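Local structure of trehalose-6-phosphate phosphatase (Neosartorya fumigata, 5DXL) at residues A[42-45]-A[46-49]; A[70-73]-A[74-78]; A[221-224]-A[225-228]; A[271-274]-A[275-278]. The protein is a fungal phosphatase of the HAD clan, built on a Rossmann-like alpha/beta core that carries a smaller cap domain. All blocks are in the same frame, centred on the assembly; numbering follows the deposited sequence.

Contact 1 (A[42-45]-A[46-49]); sequences IPSD and RVLR
S44 and V47 meet because the S44 hydroxyl is rotated into the slot between its own backbone N and carbonyl carbon (chi1 78°), which swings OG forward over the opening turn of the helix. There S44 OG accepts from V47 N at 3.0 Å, and the bond is nearly straight, 168° at the hydrogen. V47 CG2, set beside the backbone N of its own residue, packs 3.5 Å from S44 OG, so the hydroxyl is gripped by an N-H and flanked by a methyl. Two regular helical bonds follow, L48 N to S44 O at 3.1 Å and R49 N to D45 O at 2.9 Å. These bonds identify S44 as the N-cap of helix 45-56, which the chain enters from the loop that follows strand 21-25 of the HAD core. P43, just before the cap, meets L48 in the first turn, the pairing known as a hydrophobic staple. L48 holds CG beside its backbone N (chi1 -70°), and its CD2 branch approaches the proline ring at CG, 3.6 Å away. Both residues also pack on helix 70-77, P43 on W76 and L48 on M77. On the exposed side R49 bends at chi3 and folds back along the helix, so that D45 O lies 3.6 Å above the plane of its guanidinium, offset toward the rim. The D45 carboxylate itself stays apart, with OD2 5.2 Å from R49 NH1, a separation that allows at most a weak electrostatic attraction.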
loop_
_atom_site.group_PDB
_atom_site.type_symbol
_atom_site.label_atom_id
_atom_site.label_comp_id
_atom_site.label_asym_id
_atom_site.label_seq_id
_atom_site.Cartn_x
_atom_site.Cartn_y
_atom_site.Cartn_z
ATOM N N ILE A 42 4.842 15.145 8.245
ATOM C CA ILE A 42 4.550 14.666 9.593
ATOM C C ILE A 42 3.091 14.973 9.854
ATOM O O ILE A 42 2.645 16.097 9.588
ATOM C CB ILE A 42 5.465 15.337 10.636
ATOM C CG1 ILE A 42 6.819 14.633 10.667
ATOM C CG2 ILE A 42 4.827 15.329 12.011
ATOM C CD1 ILE A 42 7.903 15.436 11.334
ATOM N N PRO A 43 2.325 13.974 10.325
ATOM C CA PRO A 43 0.880 14.144 10.423
ATOM C C PRO A 43 0.532 15.313 11.311
ATOM O O PRO A 43 1.047 15.429 12.429
ATOM C CB PRO A 43 0.402 12.817 11.036
ATOM C CG PRO A 43 1.607 12.265 11.730
ATOM C CD PRO A 43 2.754 12.661 10.837
ATOM N N SER A 44 -0.314 16.189 10.789
ATOM C CA SER A 44 -0.891 17.255 11.578
ATOM C C SER A 44 -1.644 16.668 12.757
ATOM O O SER A 44 -2.003 15.480 12.753
ATOM C CB SER A 44 -1.836 18.098 10.732
ATOM O OG SER A 44 -3.073 17.427 10.569
ATOM N N ASP A 45 -1.889 17.498 13.766
ATOM C CA ASP A 45 -2.732 17.103 14.884
ATOM C C ASP A 45 -4.119 16.657 14.416
ATOM O O ASP A 45 -4.696 15.729 14.975
ATOM C CB ASP A 45 -2.872 18.250 15.890
ATOM C CG ASP A 45 -1.584 18.531 16.648
ATOM O OD1 ASP A 45 -0.637 17.717 16.561
ATOM O OD2 ASP A 45 -1.529 19.569 17.345
ATOM N N ARG A 46 -4.653 17.320 13.391
ATOM C CA ARG A 46 -5.973 16.968 12.881
ATOM C C ARG A 46 -5.991 15.557 12.290
ATOM O O ARG A 46 -6.913 14.779 12.559
ATOM C CB ARG A 46 -6.446 17.967 11.823
ATOM C CG ARG A 46 -7.799 17.588 11.226
ATOM C CD ARG A 46 -8.343 18.666 10.295
ATOM N NE ARG A 46 -8.618 19.903 11.015
ATOM C CZ ARG A 46 -9.770 20.172 11.621
ATOM N NH1 ARG A 46 -10.759 19.286 11.588
ATOM N NH2 ARG A 46 -9.935 21.326 12.258
ATOM N N VAL A 47 -4.982 15.236 11.487
ATOM C CA VAL A 47 -4.884 13.902 10.880
ATOM C C VAL A 47 -4.788 12.854 11.985
ATOM O O VAL A 47 -5.497 11.845 11.961
ATOM C CB VAL A 47 -3.680 13.786 9.925
ATOM C CG1 VAL A 47 -3.453 12.338 9.524
ATOM C CG2 VAL A 47 -3.908 14.646 8.672
ATOM N N LEU A 48 -3.941 13.114 12.977
ATOM C CA LEU A 48 -3.761 12.172 14.080
ATOM C C LEU A 48 -5.020 11.982 14.919
ATOM O O LEU A 48 -5.345 10.847 15.299
ATOM C CB LEU A 48 -2.605 12.626 14.975
ATOM C CG LEU A 48 -1.247 12.480 14.308
ATOM C CD1 LEU A 48 -0.142 13.024 15.211
ATOM C CD2 LEU A 48 -0.993 11.022 13.954
ATOM N N ARG A 49 -5.722 13.076 15.225
ATOM C CA ARG A 49 -6.986 12.987 15.952
ATOM C C ARG A 49 -7.983 12.134 15.191
ATOM O O ARG A 49 -8.692 11.321 15.765
ATOM C CB ARG A 49 -7.614 14.371 16.177
ATOM C CG ARG A 49 -7.056 15.179 17.328
ATOM C CD ARG A 49 -8.008 16.327 17.677
ATOM N NE ARG A 49 -8.410 17.112 16.508
ATOM C CZ ARG A 49 -7.701 18.121 16.002
ATOM N NH1 ARG A 49 -6.547 18.469 16.557
ATOM N NH2 ARG A 49 -8.144 18.782 14.940
#

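Contact 2 (A[70-73]-A[74-78])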
loop_
_atom_site.group_PDB
_atom_site.type_symbol
_atom_site.label_atom_id
_atom_site.label_comp_id
_atom_site.label_asym_id
_atom_site.label_seq_id
_atom_site.Cartn_x
_atom_site.Cartn_y
_atom_site.Cartn_z
ATOM N N GLN A 70 9.699 2.173 8.929
ATOM C CA GLN A 70 9.126 1.680 10.175
ATOM C C GLN A 70 9.267 2.721 11.280
ATOM O O GLN A 70 8.318 3.001 12.017
ATOM C CB GLN A 70 9.813 0.369 10.570
ATOM C CG GLN A 70 9.453 -0.185 11.930
ATOM C CD GLN A 70 10.349 -1.350 12.306
ATOM O OE1 GLN A 70 11.382 -1.581 11.672
ATOM N NE2 GLN A 70 9.965 -2.086 13.339
ATOM N N ALA A 71 10.447 3.319 11.381
ATOM C CA ALA A 71 10.702 4.274 12.454
ATOM C C ALA A 71 9.816 5.515 12.348
ATOM O O ALA A 71 9.430 6.099 13.376
ATOM C CB ALA A 71 12.177 4.670 12.466
ATOM N N PHE A 72 9.464 5.903 11.125
ATOM C CA PHE A 72 8.608 7.060 10.904
ATOM C C PHE A 72 7.181 6.767 11.347
ATOM O O PHE A 72 6.576 7.550 12.091
ATOM C CB PHE A 72 8.618 7.480 9.431
ATOM C CG PHE A 72 7.744 8.670 9.134
ATOM C CD1 PHE A 72 6.411 8.502 8.782
ATOM C CD2 PHE A 72 8.262 9.958 9.200
ATOM C CE1 PHE A 72 5.610 9.599 8.510
ATOM C CE2 PHE A 72 7.466 11.058 8.922
ATOM C CZ PHE A 72 6.138 10.877 8.575
ATOM N N LEU A 73 6.634 5.645 10.892
ATOM C CA LEU A 73 5.258 5.309 11.249
ATOM C C LEU A 73 5.153 5.116 12.754
ATOM O O LEU A 73 4.203 5.578 13.376
ATOM C CB LEU A 73 4.774 4.039 10.536
ATOM C CG LEU A 73 4.600 4.130 9.018
ATOM C CD1 LEU A 73 3.945 2.849 8.528
ATOM C CD2 LEU A 73 3.797 5.358 8.604
ATOM N N ASP A 74 6.130 4.433 13.338
ATOM C CA ASP A 74 6.043 4.181 14.774
ATOM C C ASP A 74 6.153 5.472 15.564
ATOM O O ASP A 74 5.411 5.676 16.535
ATOM C CB ASP A 74 7.109 3.199 15.237
ATOM C CG ASP A 74 6.745 2.555 16.565
ATOM O OD1 ASP A 74 5.537 2.522 16.907
ATOM O OD2 ASP A 74 7.653 2.109 17.271
ATOM N N GLU A 75 7.051 6.359 15.150
ATOM C CA GLU A 75 7.240 7.591 15.909
ATOM C C GLU A 75 6.003 8.490 15.903
ATOM O O GLU A 75 5.637 9.078 16.931
ATOM C CB GLU A 75 8.439 8.372 15.371
ATOM C CG GLU A 75 8.512 9.770 15.965
ATOM C CD GLU A 75 9.911 10.210 16.241
ATOM O OE1 GLU A 75 10.764 9.968 15.355
ATOM O OE2 GLU A 75 10.150 10.807 17.324
ATOM N N TRP A 76 5.343 8.589 14.754
ATOM C CA TRP A 76 4.310 9.597 14.588
ATOM C C TRP A 76 2.889 9.072 14.689
ATOM O O TRP A 76 1.980 9.835 14.988
ATOM C CB TRP A 76 4.513 10.322 13.250
ATOM C CG TRP A 76 5.734 11.167 13.328
ATOM C CD1 TRP A 76 6.970 10.881 12.819
ATOM C CD2 TRP A 76 5.866 12.402 14.033
ATOM N NE1 TRP A 76 7.857 11.884 13.142
ATOM C CE2 TRP A 76 7.200 12.829 13.887
ATOM C CE3 TRP A 76 4.977 13.200 14.758
ATOM C CZ2 TRP A 76 7.666 14.017 14.442
ATOM C CZ3 TRP A 76 5.442 14.374 15.308
ATOM C CH2 TRP A 76 6.774 14.771 15.147
HETATM N N MSE A 77 2.716 7.776 14.459
HETATM C CA MSE A 77 1.402 7.140 14.526
HETATM C C MSE A 77 1.346 5.939 15.472
HETATM O O MSE A 77 0.265 5.430 15.773
HETATM C CB MSE A 77 0.977 6.723 13.109
HETATM C CG MSE A 77 0.484 7.916 12.341
HETATM SE SE MSE A 77 0.235 7.590 10.427
HETATM C CE MSE A 77 1.926 8.280 9.742
ATOM N N GLY A 78 2.505 5.486 15.945
ATOM C CA GLY A 78 2.578 4.261 16.720
ATOM C C GLY A 78 1.957 4.353 18.107
ATOM O O GLY A 78 1.698 3.332 18.741
HETATM O O HOH W 1 10.961 9.058 12.777
#
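W76 reaches back one turn to F72, with its CG held beside its own backbone N (chi1 -70°). Starting at the root, W76 CB sits 3.6 Å from F72 O, the carbonyl that accepts the helical bond from W76 N. W76 CD1 then passes F72 O at 3.4 Å, with that oxygen at the edge of the indole and near its plane. The same CD1 hangs over one face of the F72 ring, toward the rim, 3.9 Å from F72 CE2. The planes of the five-membered ring of W76 and the F72 ring are inclined by 44° with centroids 5.0 Å apart. Above the indole, E75 CG lies 3.6 Å from the W76 ring plane, and farther out the six-membered ring reaches I42. All of this lies on helix 70-77, the crossover of the beta-alpha-beta unit made with parallel strands 60-65 and 84-87. F72 extends with CG opposite its backbone N, and it also makes a cation-pi contact with R68. On the inner side, selenomethionine M77 bends at chi3 and brings CE against two residues of the preceding turn, 3.7 Å from L73 CD2 and 4.1 Å from F72 CE1. Its side chain also touches L51 of helix 45-56. On the outer side a water donates to E75 OE1 at 2.7 Å and, weakly, to A71 O. That carbonyl already accepts from E75 N, which stands 38° out of its plane.

Contact 3 (A[221-224]-A[225-228]); sequences DEDM and FRAL
The F225 ring carries the D221 carbonyl on one face: D221 O lies 3.6 Å above the ring plane, over its centre. At the ring's edge comes the E222 carboxylate, turned almost perpendicular to it (81° between planes), with OE2 3.6 Å from F225 CE2. The carboxylate is fixed there by bonds outside the helix turn, OE1 accepting from E251 N and OE2 bonding to T250 OG1, so a buried polar group lies against an aromatic edge with its oxygens satisfied. D221 O also receives a weak, long bond from F225 N, at 3.5 Å. The second flat pair is a salt bridge: D223 OD1 sits at the edge of the R226 guanidinium, 2.8 Å from NH1. The carboxylate and guanidinium planes are inclined by 51° and the N-H points poorly at the oxygen (118°), so as a hydrogen bond it is weak. R226 reaches it on a chain extended from CG to NE. The D221 carboxylate points away from F225-L228; OD1 forms a salt bridge with K190, and OD2 lies close to the like-charged D26 carboxylate, whose place just after strand 21-25 is consistent with the first HAD motif. Helix 222-229 crosses over between parallel strands 211-216 and 238-243; F225 packs on C214, S240 and T242, while M224 and L228 face helix 190-199 through A194 and V198.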
loop_
_atom_site.group_PDB
_atom_site.type_symbol
_atom_site.label_atom_id
_atom_site.label_comp_id
_atom_site.label_asym_id
_atom_site.label_seq_id
_atom_site.Cartn_x
_atom_site.Cartn_y
_atom_site.Cartn_z
ATOM N N ASP A 221 -0.985 2.189 -5.341
ATOM C CA ASP A 221 -2.260 2.030 -4.668
ATOM C C ASP A 221 -3.310 1.390 -5.566
ATOM O O ASP A 221 -4.251 0.770 -5.073
ATOM C CB ASP A 221 -2.749 3.386 -4.166
ATOM C CG ASP A 221 -1.899 3.914 -3.042
ATOM O OD1 ASP A 221 -1.373 3.091 -2.266
ATOM O OD2 ASP A 221 -1.774 5.148 -2.933
ATOM N N GLU A 222 -3.141 1.543 -6.872
ATOM C CA GLU A 222 -4.016 0.896 -7.849
ATOM C C GLU A 222 -4.098 -0.614 -7.624
ATOM O O GLU A 222 -5.137 -1.228 -7.855
ATOM C CB GLU A 222 -3.542 1.204 -9.273
ATOM C CG GLU A 222 -3.718 2.671 -9.662
ATOM C CD GLU A 222 -5.182 3.044 -9.844
ATOM O OE1 GLU A 222 -5.927 2.248 -10.453
ATOM O OE2 GLU A 222 -5.588 4.123 -9.365
ATOM N N ASP A 223 -3.013 -1.210 -7.137
ATOM C CA ASP A 223 -2.999 -2.657 -6.933
ATOM C C ASP A 223 -3.919 -3.067 -5.776
ATOM O O ASP A 223 -4.468 -4.170 -5.779
ATOM C CB ASP A 223 -1.564 -3.151 -6.703
ATOM C CG ASP A 223 -0.727 -3.150 -7.989
ATOM O OD1 ASP A 223 -1.297 -3.372 -9.087
ATOM O OD2 ASP A 223 0.501 -2.927 -7.899
HETATM N N MSE A 224 -4.108 -2.180 -4.793
HETATM C CA MSE A 224 -5.086 -2.428 -3.729
HETATM C C MSE A 224 -6.490 -2.493 -4.319
HETATM O O MSE A 224 -7.273 -3.375 -3.960
HETATM C CB MSE A 224 -5.033 -1.344 -2.646
HETATM C CG MSE A 224 -3.706 -1.284 -1.914
HETATM SE SE MSE A 224 -3.813 -0.269 -0.251
HETATM C CE MSE A 224 -4.145 1.516 -1.004
ATOM N N PHE A 225 -6.803 -1.549 -5.206
ATOM C CA PHE A 225 -8.136 -1.495 -5.813
ATOM C C PHE A 225 -8.374 -2.750 -6.655
ATOM O O PHE A 225 -9.456 -3.339 -6.611
ATOM C CB PHE A 225 -8.318 -0.249 -6.688
ATOM C CG PHE A 225 -7.939 1.049 -6.019
ATOM C CD1 PHE A 225 -8.171 1.265 -4.666
ATOM C CD2 PHE A 225 -7.345 2.063 -6.763
ATOM C CE1 PHE A 225 -7.811 2.473 -4.060
ATOM C CE2 PHE A 225 -6.980 3.268 -6.174
ATOM C CZ PHE A 225 -7.215 3.481 -4.821
ATOM N N ARG A 226 -7.350 -3.151 -7.404
ATOM C CA ARG A 226 -7.407 -4.390 -8.187
ATOM C C ARG A 226 -7.695 -5.585 -7.301
ATOM O O ARG A 226 -8.541 -6.419 -7.617
ATOM C CB ARG A 226 -6.096 -4.633 -8.940
ATOM C CG ARG A 226 -5.963 -3.849 -10.205
ATOM C CD ARG A 226 -4.781 -4.322 -11.067
ATOM N NE ARG A 226 -4.556 -3.355 -12.132
ATOM C CZ ARG A 226 -3.714 -2.329 -12.040
ATOM N NH1 ARG A 226 -2.992 -2.159 -10.940
ATOM N NH2 ARG A 226 -3.586 -1.477 -13.050
ATOM N N ALA A 227 -6.978 -5.679 -6.187
ATOM C CA ALA A 227 -7.159 -6.798 -5.284
ATOM C C ALA A 227 -8.576 -6.855 -4.728
ATOM O O ALA A 227 -9.152 -7.933 -4.585
ATOM C CB ALA A 227 -6.141 -6.729 -4.141
ATOM N N LEU A 228 -9.144 -5.701 -4.393
ATOM C CA LEU A 228 -10.479 -5.687 -3.822
ATOM C C LEU A 228 -11.525 -6.085 -4.863
ATOM O O LEU A 228 -12.543 -6.675 -4.521
ATOM C CB LEU A 228 -10.795 -4.317 -3.229
ATOM C CG LEU A 228 -10.141 -4.112 -1.863
ATOM C CD1 LEU A 228 -10.361 -2.688 -1.402
ATOM C CD2 LEU A 228 -10.727 -5.085 -0.860
#

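Contact 4 (A[271-274]-A[275-278])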
loop_
_atom_site.group_PDB
_atom_site.type_symbol
_atom_site.label_atom_id
_atom_site.label_comp_id
_atom_site.label_asym_id
_atom_site.label_seq_id
_atom_site.Cartn_x
_atom_site.Cartn_y
_atom_site.Cartn_z
ATOM N N ASN A 271 -18.128 11.128 13.255
ATOM C CA ASN A 271 -19.204 11.898 13.879
ATOM C C ASN A 271 -20.516 11.140 13.969
ATOM O O ASN A 271 -21.495 11.659 14.521
ATOM C CB ASN A 271 -19.412 13.208 13.124
ATOM C CG ASN A 271 -18.270 14.177 13.332
ATOM O OD1 ASN A 271 -17.520 14.066 14.302
ATOM N ND2 ASN A 271 -18.130 15.138 12.421
ATOM N N SER A 272 -20.544 9.921 13.435
ATOM C CA SER A 272 -21.721 9.071 13.568
ATOM C C SER A 272 -21.626 8.208 14.824
ATOM O O SER A 272 -22.489 7.359 15.065
ATOM C CB SER A 272 -21.906 8.183 12.331
ATOM O OG SER A 272 -20.936 7.153 12.288
ATOM N N SER A 273 -20.582 8.428 15.623
ATOM C CA SER A 273 -20.447 7.733 16.899
ATOM C C SER A 273 -21.604 8.107 17.807
ATOM O O SER A 273 -22.185 9.184 17.670
ATOM C CB SER A 273 -19.122 8.077 17.587
ATOM O OG SER A 273 -19.181 9.375 18.167
ATOM N N SER A 274 -21.939 7.217 18.734
ATOM C CA SER A 274 -22.977 7.509 19.714
ATOM C C SER A 274 -22.676 8.791 20.478
ATOM O O SER A 274 -23.543 9.649 20.623
ATOM C CB SER A 274 -23.133 6.339 20.690
ATOM O OG SER A 274 -23.677 5.216 20.027
ATOM N N ALA A 275 -21.447 8.933 20.956
ATOM C CA ALA A 275 -21.072 10.117 21.722
ATOM C C ALA A 275 -21.263 11.398 20.906
ATOM O O ALA A 275 -21.903 12.345 21.367
ATOM C CB ALA A 275 -19.632 10.002 22.206
ATOM N N GLN A 276 -20.728 11.419 19.684
ATOM C CA GLN A 276 -20.848 12.602 18.835
ATOM C C GLN A 276 -22.290 12.908 18.460
ATOM O O GLN A 276 -22.682 14.076 18.396
ATOM C CB GLN A 276 -20.010 12.446 17.568
ATOM C CG GLN A 276 -18.568 12.849 17.762
ATOM C CD GLN A 276 -18.442 14.223 18.408
ATOM O OE1 GLN A 276 -19.130 15.171 18.021
ATOM N NE2 GLN A 276 -17.571 14.332 19.406
ATOM N N GLU A 277 -23.082 11.868 18.214
ATOM C CA GLU A 277 -24.495 12.063 17.906
ATOM C C GLU A 277 -25.239 12.702 19.077
ATOM O O GLU A 277 -26.162 13.487 18.876
ATOM C CB GLU A 277 -25.162 10.743 17.534
ATOM C CG GLU A 277 -24.825 10.234 16.152
ATOM C CD GLU A 277 -25.646 9.016 15.786
ATOM O OE1 GLU A 277 -26.097 8.295 16.709
ATOM O OE2 GLU A 277 -25.853 8.786 14.578
ATOM N N TYR A 278 -24.848 12.362 20.300
ATOM C CA TYR A 278 -25.469 12.981 21.467
ATOM C C TYR A 278 -25.109 14.461 21.558
ATOM O O TYR A 278 -25.988 15.314 21.684
ATOM C CB TYR A 278 -25.056 12.275 22.761
ATOM C CG TYR A 278 -25.844 12.776 23.950
ATOM C CD1 TYR A 278 -25.358 13.798 24.757
ATOM C CD2 TYR A 278 -27.090 12.245 24.245
ATOM C CE1 TYR A 278 -26.090 14.265 25.835
ATOM C CE2 TYR A 278 -27.826 12.707 25.323
ATOM C CZ TYR A 278 -27.322 13.713 26.107
ATOM O OH TYR A 278 -28.064 14.163 27.177
#
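An N-cap opens the last helix of the chain, 274-280, and S273 supplies it. Its hydroxyl is rotated back over the backbone, lying between N and the carbonyl carbon (chi1 76°), which lets S273 OG accept from Q276 N at 3.0 Å with 162° at the hydrogen. The S273 carbonyl does the next job, taking E277 N at 2.9 Å nearly in line with the C=O bond, so one serine satisfies two N-H groups of the first turn. Y278 N bonds to S274 O as the helix continues. Q276 folds against the cap: its CB lies 3.2 Å from S273 OG and 3.5 Å from N271 O, while its chain bends at chi2. The N271 amide crosses Q276 at an angle, OD1 lying 3.8 Å from Q276 CG, the two amide planes being 51° apart. This is a surface junction between helices 259-270 and 274-280; S272 ties it back by bonding through OG to L269 O, and its side chain touches helix 8-17. E277 runs its extended chain past the turn toward R16, a long and weak ion pair, and on the way E277 CG passes 3.2 Å from S273 O.

Contacts 1 and 2 form one continuous packing patch although their centres are 13 Å apart: L48 CD2 lies 3.4 Å from W76 O, and I42 CD1 is equally close to W76 CZ2, so the capped start of helix 45-56 leans on the end of helix 70-77. Contact 3 belongs to the same core but stands apart, its nearest atoms about 14 Å from contact 1 and about 12 Å from contact 2; its D221 lies close to D26. Contact 4 repeats the serine N-cap of contact 1 at the periphery, with nearest atoms about 8 Å from it and about 20 Å from contact 3.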